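Local structure of putidaredoxin reductase (Pseudomonas putida, 1Q1R) at residues G211-G216 against L230-T235; Y293-R298 against V341-G346; Y334-K339 against T376-V381. The protein probably carries electrons from NADH through its bound FAD to the iron-sulfur protein putidaredoxin, which supplies the cytochrome P450cam monooxygenase. All blocks are in the same frame, centred on the assembly; numbering follows the deposited sequence.

Contact 1 (G211-G216 against L230-T235)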
loop_
_atom_site.group_PDB
_atom_site.type_symbol
_atom_site.label_atom_id
_atom_site.label_comp_id
_atom_site.label_asym_id
_atom_site.label_seq_id
_atom_site.Cartn_x
_atom_site.Cartn_y
_atom_site.Cartn_z
ATOM N N GLY A 211 -10.504 -5.357 -19.836
ATOM C CA GLY A 211 -11.910 -5.311 -20.180
ATOM C C GLY A 211 -12.533 -6.687 -20.025
ATOM O O GLY A 211 -13.472 -7.045 -20.741
ATOM N N THR A 212 -12.001 -7.464 -19.086
ATOM C CA THR A 212 -12.502 -8.811 -18.838
ATOM C C THR A 212 -13.139 -8.899 -17.462
ATOM O O THR A 212 -12.593 -8.397 -16.480
ATOM C CB THR A 212 -11.372 -9.855 -18.928
ATOM O OG1 THR A 212 -10.825 -9.857 -20.252
ATOM C CG2 THR A 212 -11.907 -11.240 -18.603
ATOM N N GLN A 213 -14.300 -9.541 -17.399
ATOM C CA GLN A 213 -15.027 -9.697 -16.150
ATOM C C GLN A 213 -15.219 -11.181 -15.823
ATOM O O GLN A 213 -15.643 -11.965 -16.677
ATOM C CB GLN A 213 -16.387 -9.003 -16.259
ATOM C CG GLN A 213 -17.216 -9.034 -14.989
ATOM C CD GLN A 213 -18.589 -8.412 -15.179
ATOM O OE1 GLN A 213 -19.405 -8.900 -15.970
ATOM N NE2 GLN A 213 -18.852 -7.330 -14.454
ATOM N N VAL A 214 -14.881 -11.560 -14.593
ATOM C CA VAL A 214 -15.051 -12.938 -14.150
ATOM C C VAL A 214 -16.490 -13.196 -13.718
ATOM O O VAL A 214 -17.011 -12.449 -12.887
ATOM C CB VAL A 214 -14.082 -13.287 -13.006
ATOM C CG1 VAL A 214 -14.359 -14.687 -12.481
ATOM C CG2 VAL A 214 -12.640 -13.159 -13.473
ATOM N N CYS A 215 -17.133 -14.204 -14.281
ATOM C CA CYS A 215 -18.516 -14.474 -13.909
ATOM C C CYS A 215 -18.649 -15.668 -12.976
ATOM O O CYS A 215 -19.692 -15.853 -12.347
ATOM C CB CYS A 215 -19.380 -14.691 -15.159
ATOM S SG CYS A 215 -19.002 -16.181 -16.098
ATOM N N GLY A 216 -17.599 -16.481 -12.877
ATOM C CA GLY A 216 -17.669 -17.632 -11.995
ATOM C C GLY A 216 -16.507 -18.599 -12.084
ATOM O O GLY A 216 -15.489 -18.318 -12.723
ATOM N N LEU A 230 -14.149 -18.655 -15.219
ATOM C CA LEU A 230 -14.985 -18.357 -16.379
ATOM C C LEU A 230 -15.186 -16.860 -16.536
ATOM O O LEU A 230 -15.459 -16.157 -15.567
ATOM C CB LEU A 230 -16.364 -19.027 -16.262
ATOM C CG LEU A 230 -16.494 -20.544 -16.087
ATOM C CD1 LEU A 230 -15.319 -21.270 -16.729
ATOM C CD2 LEU A 230 -16.550 -20.859 -14.610
ATOM N N CYS A 231 -15.052 -16.376 -17.762
ATOM C CA CYS A 231 -15.236 -14.958 -18.036
ATOM C C CYS A 231 -16.635 -14.707 -18.569
ATOM O O CYS A 231 -17.243 -15.585 -19.179
ATOM C CB CYS A 231 -14.209 -14.481 -19.055
ATOM S SG CYS A 231 -12.513 -14.762 -18.528
ATOM N N GLU A 232 -17.131 -13.497 -18.341
ATOM C CA GLU A 232 -18.460 -13.099 -18.784
ATOM C C GLU A 232 -18.688 -13.349 -20.278
ATOM O O GLU A 232 -19.805 -13.651 -20.699
ATOM C CB GLU A 232 -18.680 -11.621 -18.453
ATOM C CG GLU A 232 -20.045 -11.079 -18.829
ATOM C CD GLU A 232 -21.184 -11.923 -18.289
ATOM O OE1 GLU A 232 -21.128 -12.320 -17.105
ATOM O OE2 GLU A 232 -22.142 -12.178 -19.051
ATOM N N ASP A 233 -17.633 -13.238 -21.078
ATOM C CA ASP A 233 -17.765 -13.449 -22.514
ATOM C C ASP A 233 -17.691 -14.924 -22.913
ATOM O O ASP A 233 -17.565 -15.245 -24.096
ATOM C CB ASP A 233 -16.692 -12.651 -23.256
ATOM C CG ASP A 233 -15.329 -13.285 -23.159
ATOM O OD1 ASP A 233 -15.018 -13.887 -22.106
ATOM O OD2 ASP A 233 -14.563 -13.171 -24.140
ATOM N N GLY A 234 -17.753 -15.818 -21.926
ATOM C CA GLY A 234 -17.724 -17.246 -22.210
ATOM C C GLY A 234 -16.368 -17.930 -22.258
ATOM O O GLY A 234 -16.285 -19.129 -22.535
ATOM N N THR A 235 -15.302 -17.186 -21.988
ATOM C CA THR A 235 -13.969 -17.769 -22.020
ATOM C C THR A 235 -13.694 -18.623 -20.782
ATOM O O THR A 235 -13.915 -18.180 -19.657
ATOM C CB THR A 235 -12.879 -16.681 -22.085
ATOM O OG1 THR A 235 -13.156 -15.782 -23.166
ATOM C CG2 THR A 235 -11.515 -17.321 -22.300
HETATM O O HOH W 1 -15.422 -11.011 -20.236
#

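Contact 2 (Y293-R298 against V341-G346)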
loop_
_atom_site.group_PDB
_atom_site.type_symbol
_atom_site.label_atom_id
_atom_site.label_comp_id
_atom_site.label_asym_id
_atom_site.label_seq_id
_atom_site.Cartn_x
_atom_site.Cartn_y
_atom_site.Cartn_z
ATOM N N TYR A 293 -2.033 18.997 -2.031
ATOM C CA TYR A 293 -3.020 18.914 -3.103
ATOM C C TYR A 293 -4.363 19.506 -2.689
ATOM O O TYR A 293 -5.335 19.460 -3.447
ATOM C CB TYR A 293 -3.211 17.462 -3.546
ATOM C CG TYR A 293 -1.962 16.850 -4.129
ATOM C CD1 TYR A 293 -0.985 16.290 -3.306
ATOM C CD2 TYR A 293 -1.730 16.883 -5.503
ATOM C CE1 TYR A 293 0.195 15.779 -3.836
ATOM C CE2 TYR A 293 -0.555 16.378 -6.043
ATOM C CZ TYR A 293 0.404 15.829 -5.207
ATOM O OH TYR A 293 1.574 15.343 -5.742
ATOM N N ASP A 294 -4.411 20.061 -1.484
ATOM C CA ASP A 294 -5.628 20.669 -0.960
ATOM C C ASP A 294 -6.854 19.774 -1.145
ATOM O O ASP A 294 -7.831 20.171 -1.784
ATOM C CB ASP A 294 -5.881 22.020 -1.641
ATOM C CG ASP A 294 -7.028 22.792 -1.006
ATOM O OD1 ASP A 294 -7.553 23.722 -1.659
ATOM O OD2 ASP A 294 -7.400 22.476 0.148
ATOM N N ARG A 295 -6.790 18.559 -0.605
ATOM C CA ARG A 295 -7.914 17.632 -0.683
ATOM C C ARG A 295 -7.725 16.440 0.247
ATOM O O ARG A 295 -6.610 16.150 0.687
ATOM C CB ARG A 295 -8.142 17.149 -2.120
ATOM C CG ARG A 295 -7.133 16.156 -2.669
ATOM C CD ARG A 295 -7.719 15.475 -3.905
ATOM N NE ARG A 295 -6.795 14.541 -4.545
ATOM C CZ ARG A 295 -5.802 14.901 -5.351
ATOM N NH1 ARG A 295 -5.597 16.184 -5.628
ATOM N NH2 ARG A 295 -5.008 13.978 -5.880
ATOM N N TRP A 296 -8.827 15.765 0.559
ATOM C CA TRP A 296 -8.795 14.612 1.448
ATOM C C TRP A 296 -8.444 13.351 0.689
ATOM O O TRP A 296 -9.061 13.032 -0.329
ATOM C CB TRP A 296 -10.146 14.435 2.144
ATOM C CG TRP A 296 -10.503 15.596 2.998
ATOM C CD1 TRP A 296 -11.047 16.779 2.586
ATOM C CD2 TRP A 296 -10.280 15.722 4.404
ATOM N NE1 TRP A 296 -11.173 17.637 3.651
ATOM C CE2 TRP A 296 -10.709 17.014 4.781
ATOM C CE3 TRP A 296 -9.757 14.868 5.386
ATOM C CZ2 TRP A 296 -10.632 17.477 6.101
ATOM C CZ3 TRP A 296 -9.680 15.328 6.701
ATOM C CH2 TRP A 296 -10.116 16.622 7.043
ATOM N N VAL A 297 -7.446 12.632 1.189
ATOM C CA VAL A 297 -7.002 11.402 0.546
ATOM C C VAL A 297 -6.716 10.328 1.587
ATOM O O VAL A 297 -6.609 10.621 2.774
ATOM C CB VAL A 297 -5.698 11.637 -0.246
ATOM C CG1 VAL A 297 -5.879 12.775 -1.239
ATOM C CG2 VAL A 297 -4.559 11.955 0.717
ATOM N N ARG A 298 -6.616 9.083 1.128
ATOM C CA ARG A 298 -6.275 7.953 1.991
ATOM C C ARG A 298 -5.200 7.212 1.199
ATOM O O ARG A 298 -5.442 6.760 0.081
ATOM C CB ARG A 298 -7.475 7.029 2.248
ATOM C CG ARG A 298 -7.124 5.866 3.207
ATOM C CD ARG A 298 -8.350 5.088 3.669
ATOM N NE ARG A 298 -9.034 4.450 2.551
ATOM C CZ ARG A 298 -8.562 3.403 1.887
ATOM N NH1 ARG A 298 -7.399 2.865 2.232
ATOM N NH2 ARG A 298 -9.246 2.906 0.869
ATOM N N VAL A 341 6.125 9.248 -7.372
ATOM C CA VAL A 341 5.993 10.339 -6.410
ATOM C C VAL A 341 4.828 11.246 -6.795
ATOM O O VAL A 341 4.625 11.547 -7.972
ATOM C CB VAL A 341 7.285 11.191 -6.311
ATOM C CG1 VAL A 341 7.666 11.740 -7.676
ATOM C CG2 VAL A 341 7.074 12.329 -5.325
ATOM N N GLY A 342 4.057 11.664 -5.794
ATOM C CA GLY A 342 2.921 12.533 -6.034
ATOM C C GLY A 342 1.659 11.788 -6.416
ATOM O O GLY A 342 1.658 10.560 -6.536
ATOM N N LEU A 343 0.580 12.543 -6.607
ATOM C CA LEU A 343 -0.711 11.985 -6.986
ATOM C C LEU A 343 -1.079 12.544 -8.354
ATOM O O LEU A 343 -1.175 13.757 -8.531
ATOM C CB LEU A 343 -1.770 12.370 -5.947
ATOM C CG LEU A 343 -1.395 11.973 -4.514
ATOM C CD1 LEU A 343 -2.457 12.457 -3.538
ATOM C CD2 LEU A 343 -1.233 10.457 -4.433
ATOM N N SER A 344 -1.284 11.650 -9.314
ATOM C CA SER A 344 -1.608 12.022 -10.691
ATOM C C SER A 344 -3.033 12.508 -10.948
ATOM O O SER A 344 -3.315 13.103 -11.992
ATOM C CB SER A 344 -1.320 10.837 -11.610
ATOM O OG SER A 344 -2.065 9.698 -11.209
ATOM N N GLU A 345 -3.927 12.256 -10.000
ATOM C CA GLU A 345 -5.327 12.643 -10.135
ATOM C C GLU A 345 -5.525 14.093 -10.590
ATOM O O GLU A 345 -5.067 15.028 -9.937
ATOM C CB GLU A 345 -6.044 12.398 -8.802
ATOM C CG GLU A 345 -7.560 12.393 -8.872
ATOM C CD GLU A 345 -8.162 13.765 -8.656
ATOM O OE1 GLU A 345 -7.900 14.669 -9.477
ATOM O OE2 GLU A 345 -8.899 13.938 -7.659
ATOM N N GLY A 346 -6.204 14.268 -11.721
ATOM C CA GLY A 346 -6.474 15.602 -12.231
ATOM C C GLY A 346 -5.522 16.144 -13.284
ATOM O O GLY A 346 -5.600 17.321 -13.643
HETATM O O HOH W 2 -3.378 15.064 -7.732
#

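Contact 3 (Y334-K339 against T376-V381)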
loop_
_atom_site.group_PDB
_atom_site.type_symbol
_atom_site.label_atom_id
_atom_site.label_comp_id
_atom_site.label_asym_id
_atom_site.label_seq_id
_atom_site.Cartn_x
_atom_site.Cartn_y
_atom_site.Cartn_z
ATOM N N TYR A 334 10.053 -7.600 -12.385
ATOM C CA TYR A 334 11.138 -8.031 -13.259
ATOM C C TYR A 334 12.406 -7.213 -13.016
ATOM O O TYR A 334 13.030 -6.723 -13.957
ATOM C CB TYR A 334 10.723 -7.910 -14.729
ATOM C CG TYR A 334 9.408 -8.580 -15.054
ATOM C CD1 TYR A 334 8.288 -7.827 -15.404
ATOM C CD2 TYR A 334 9.280 -9.967 -15.003
ATOM C CE1 TYR A 334 7.067 -8.441 -15.697
ATOM C CE2 TYR A 334 8.065 -10.590 -15.291
ATOM C CZ TYR A 334 6.966 -9.822 -15.638
ATOM O OH TYR A 334 5.772 -10.439 -15.934
ATOM N N GLU A 335 12.778 -7.063 -11.751
ATOM C CA GLU A 335 13.983 -6.324 -11.370
ATOM C C GLU A 335 14.022 -4.876 -11.857
ATOM O O GLU A 335 15.089 -4.265 -11.900
ATOM C CB GLU A 335 15.237 -7.053 -11.870
ATOM C CG GLU A 335 15.471 -8.421 -11.238
ATOM C CD GLU A 335 16.663 -9.144 -11.843
ATOM O OE1 GLU A 335 17.797 -8.629 -11.743
ATOM O OE2 GLU A 335 16.467 -10.232 -12.427
ATOM N N ILE A 336 12.868 -4.335 -12.229
ATOM C CA ILE A 336 12.789 -2.955 -12.694
ATOM C C ILE A 336 12.487 -2.037 -11.510
ATOM O O ILE A 336 11.576 -2.300 -10.728
ATOM C CB ILE A 336 11.681 -2.787 -13.751
ATOM C CG1 ILE A 336 12.053 -3.561 -15.014
ATOM C CG2 ILE A 336 11.470 -1.311 -14.059
ATOM C CD1 ILE A 336 10.988 -3.515 -16.090
ATOM N N GLY A 337 13.265 -0.968 -11.378
ATOM C CA GLY A 337 13.055 -0.035 -10.285
ATOM C C GLY A 337 11.954 0.959 -10.591
ATOM O O GLY A 337 12.176 1.966 -11.266
ATOM N N LEU A 338 10.756 0.673 -10.096
ATOM C CA LEU A 338 9.612 1.544 -10.315
ATOM C C LEU A 338 9.363 2.394 -9.074
ATOM O O LEU A 338 9.062 1.867 -8.003
ATOM C CB LEU A 338 8.378 0.696 -10.623
ATOM C CG LEU A 338 8.573 -0.274 -11.798
ATOM C CD1 LEU A 338 7.479 -1.333 -11.813
ATOM C CD2 LEU A 338 8.582 0.518 -13.092
ATOM N N LYS A 339 9.506 3.709 -9.217
ATOM C CA LYS A 339 9.286 4.620 -8.099
ATOM C C LYS A 339 8.350 5.738 -8.533
ATOM O O LYS A 339 8.587 6.416 -9.534
ATOM C CB LYS A 339 10.617 5.187 -7.602
ATOM C CG LYS A 339 11.626 4.107 -7.240
ATOM C CD LYS A 339 12.855 4.672 -6.545
ATOM C CE LYS A 339 12.546 5.080 -5.111
ATOM N NZ LYS A 339 13.760 5.593 -4.400
ATOM N N THR A 376 8.813 7.188 -12.243
ATOM C CA THR A 376 10.142 6.949 -12.786
ATOM C C THR A 376 10.399 5.458 -12.922
ATOM O O THR A 376 10.001 4.666 -12.066
ATOM C CB THR A 376 11.242 7.573 -11.903
ATOM O OG1 THR A 376 11.242 6.949 -10.614
ATOM C CG2 THR A 376 11.000 9.068 -11.738
ATOM N N VAL A 377 11.056 5.083 -14.015
ATOM C CA VAL A 377 11.383 3.688 -14.289
ATOM C C VAL A 377 12.895 3.573 -14.432
ATOM O O VAL A 377 13.472 4.004 -15.434
ATOM C CB VAL A 377 10.697 3.211 -15.584
ATOM C CG1 VAL A 377 11.171 1.815 -15.944
ATOM C CG2 VAL A 377 9.187 3.237 -15.400
ATOM N N ASN A 378 13.527 2.988 -13.418
ATOM C CA ASN A 378 14.978 2.832 -13.374
ATOM C C ASN A 378 15.683 4.185 -13.408
ATOM O O ASN A 378 16.740 4.327 -14.015
ATOM C CB ASN A 378 15.486 1.953 -14.526
ATOM C CG ASN A 378 15.210 0.470 -14.301
ATOM O OD1 ASN A 378 15.191 -0.009 -13.161
ATOM N ND2 ASN A 378 15.016 -0.266 -15.388
ATOM N N ARG A 379 15.093 5.176 -12.748
ATOM C CA ARG A 379 15.686 6.509 -12.680
ATOM C C ARG A 379 15.610 7.065 -11.261
ATOM O O ARG A 379 14.849 7.989 -10.971
ATOM C CB ARG A 379 14.990 7.448 -13.665
ATOM C CG ARG A 379 15.282 7.082 -15.105
ATOM C CD ARG A 379 15.105 8.262 -16.029
ATOM N NE ARG A 379 15.497 7.920 -17.388
ATOM C CZ ARG A 379 15.525 8.781 -18.401
ATOM N NH1 ARG A 379 15.181 10.053 -18.215
ATOM N NH2 ARG A 379 15.895 8.361 -19.604
ATOM N N PRO A 380 16.421 6.502 -10.354
ATOM C CA PRO A 380 16.471 6.909 -8.949
ATOM C C PRO A 380 16.828 8.375 -8.712
ATOM O O PRO A 380 16.300 9.003 -7.795
ATOM C CB PRO A 380 17.496 5.942 -8.352
ATOM C CG PRO A 380 18.408 5.655 -9.502
ATOM C CD PRO A 380 17.433 5.466 -10.637
ATOM N N VAL A 381 17.719 8.924 -9.533
ATOM C CA VAL A 381 18.109 10.317 -9.360
ATOM C C VAL A 381 16.981 11.261 -9.761
ATOM O O VAL A 381 16.644 12.185 -9.013
ATOM C CB VAL A 381 19.376 10.658 -10.174
ATOM C CG1 VAL A 381 19.741 12.125 -9.973
ATOM C CG2 VAL A 381 20.530 9.763 -9.729
HETATM O O HOH W 3 15.962 -3.138 -14.938
HETATM O O HOH W 4 12.996 4.593 -10.792
HETATM O O HOH W 5 15.762 7.374 -5.536
#

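Contact 1 (G211-G216 against L230-T235)
C215 and G216 both face L230, and backbone hydrogen bonds carry most of this pairing. L230 O accepts from C215 N at 2.9 Å and, weakly, from G216 N at 3.5 Å, while L230 N returns a nearly straight bond to G216 O (171°). E232 N binds Q213 O at 2.7 Å, almost in line with the carbonyl. Weak CA-H...O contacts run from V214 CA to L230 O and from C231 CA to Q213 O (3.3 Å). C231 to G234 form a type I turn, glycine at its positive phi, with G234 N bonded to C231 O.

Side chains flank the backbone: L230 CD2 comes within 3.3 Å of G216 O, and C215 SG makes apolar contact with L230 CB at 3.9 Å. G216, almost fully extended (phi 172°), has a backbone few other residues adopt. T212 CG2, anti to the backbone N with OG1 turned back to T210 O, meets C231 SG at 3.6 Å. On the exposed side Q213 and E232 run side by side, their amide and carboxylate planes 85° apart.

The extra residue opposite L230 makes this a classic beta bulge, in the three-stranded antiparallel meander of a glutathione reductase-fold NAD domain.

Contact 2 (Y293-R298 against V341-G346)
L343 packs against Y293, R295 and V297 where two sheets of this glutathione reductase fold meet: strand 295-298, at the margin of a small mixed sheet, and the end of strand 336-342 in the five-stranded antiparallel sheet of the C-terminal domain. A branched, apolar leucine suits the place, since it must fit a ring, a methyl and the flat end of an arginine together.

Its CB lies over one face of the Y293 ring, a CH-pi contact 4.3 Å from the centroid and only 16° off the ring normal; the same carbon meets R295 NH2 at 3.6 Å. CG lies beside the backbone N (chi1 -55°), which carries the branch along the ring past Y293 CE1. At the tip, CD1 reaches Y293 CD1 and comes methyl to methyl against V297 CG1, each at 4.1 Å.

The tyrosine hydroxyl is gripped twice. L343 N gives its hydrogen to Y293 OH at 3.1 Å in a fairly straight bond, and OH is also hydrogen-bonded to L372 O in the neighbouring strand 370-377, which fixes the ring that L343 covers. G342, whose CA touches the same oxygen, must lack a side chain, because a CB would run into the hydroxyl.

R295 extends from CG to NE and brings its guanidinium across L343. The E345 carboxylate stacks on one face of that group, the planes 21° apart; OE2 is 3.8 Å from NE and well out of the guanidinium plane, so the salt bridge is long and rests on charge alone. The directed bond goes to a water at the guanidinium edge: it accepts from R295 NH2 at 2.7 Å and donates to both L343 O and E345 O.

Contact 3 (Y334-K339 against T376-V381)
L338 and V377 sit opposite each other as a non-hydrogen-bonded pair in strands 336-342 and 370-377, neighbours in the five-stranded antiparallel sheet of the C-terminal domain, and form the close-packed side of this contact. Their side chains lie alongside one another, L338 CD2 meeting V377 CG2 at 3.6 Å, while the other V377 methyl, CG1, touches I336 CG2 at 3.7 Å. Branched residues fill this face well, and helix 191-204 lies over it through Y197 and L200.

The backbone is equally firm. K339 and T376 make the neighbouring hydrogen-bonded pair, and K339 O takes two donors: T376 N, nearly in line with the carbonyl, and T376 OG1 at 2.9 Å. OG1 gets there by standing between its own N and carbonyl carbon (chi1 64°), which makes threonine apt here. N378 N closes the pairing with a nearly straight bond to G337 O (2.7 Å, 175°).

Beyond that point the strand turns, N378 at positive phi, which asparagine tolerates well. Its OD1 reaches back to G337 N at 2.8 Å, the donor standing above the amide's carbonyl plane, and its ND2 binds P359 O. Replacing it with alanine would probably leave G337 N and P359 O without these partners and free the turn to shift.

The opposite side is looser and wetter. One water joins G337 O, T376 OG1 and R379 N; another links K339 NZ to P380 O. K339 suits this margin, its flexible chain carrying the ammonium to water while CB rests by T376 OG1.

Since backbone, hydroxyl and amide bonds converge on the strand end, the turn into helix 380-391 is probably fixed in direction, while the K339 margin stays hydrated.

Overall arrangement
Contacts 2 and 3 share strand 336-342: contact 3 pairs its beginning with strand 370-377, while contact 2 takes its far end to strand 295-298, so the C-terminal sheet is both built internally and joined to the rest of the chain. Their segments alternate along the sequence, with centres 22 Å apart. Neither touches the flavin, but the side chain of L338 comes to about 9 Å from the FAD and that of L343 to about 12 Å. Contact 1 closes earlier in the chain and sits apart at the surface, its centre 33 Å from each of the others; its nearest atoms are about 17 Å from contact 3 and about 19 Å from contact 2.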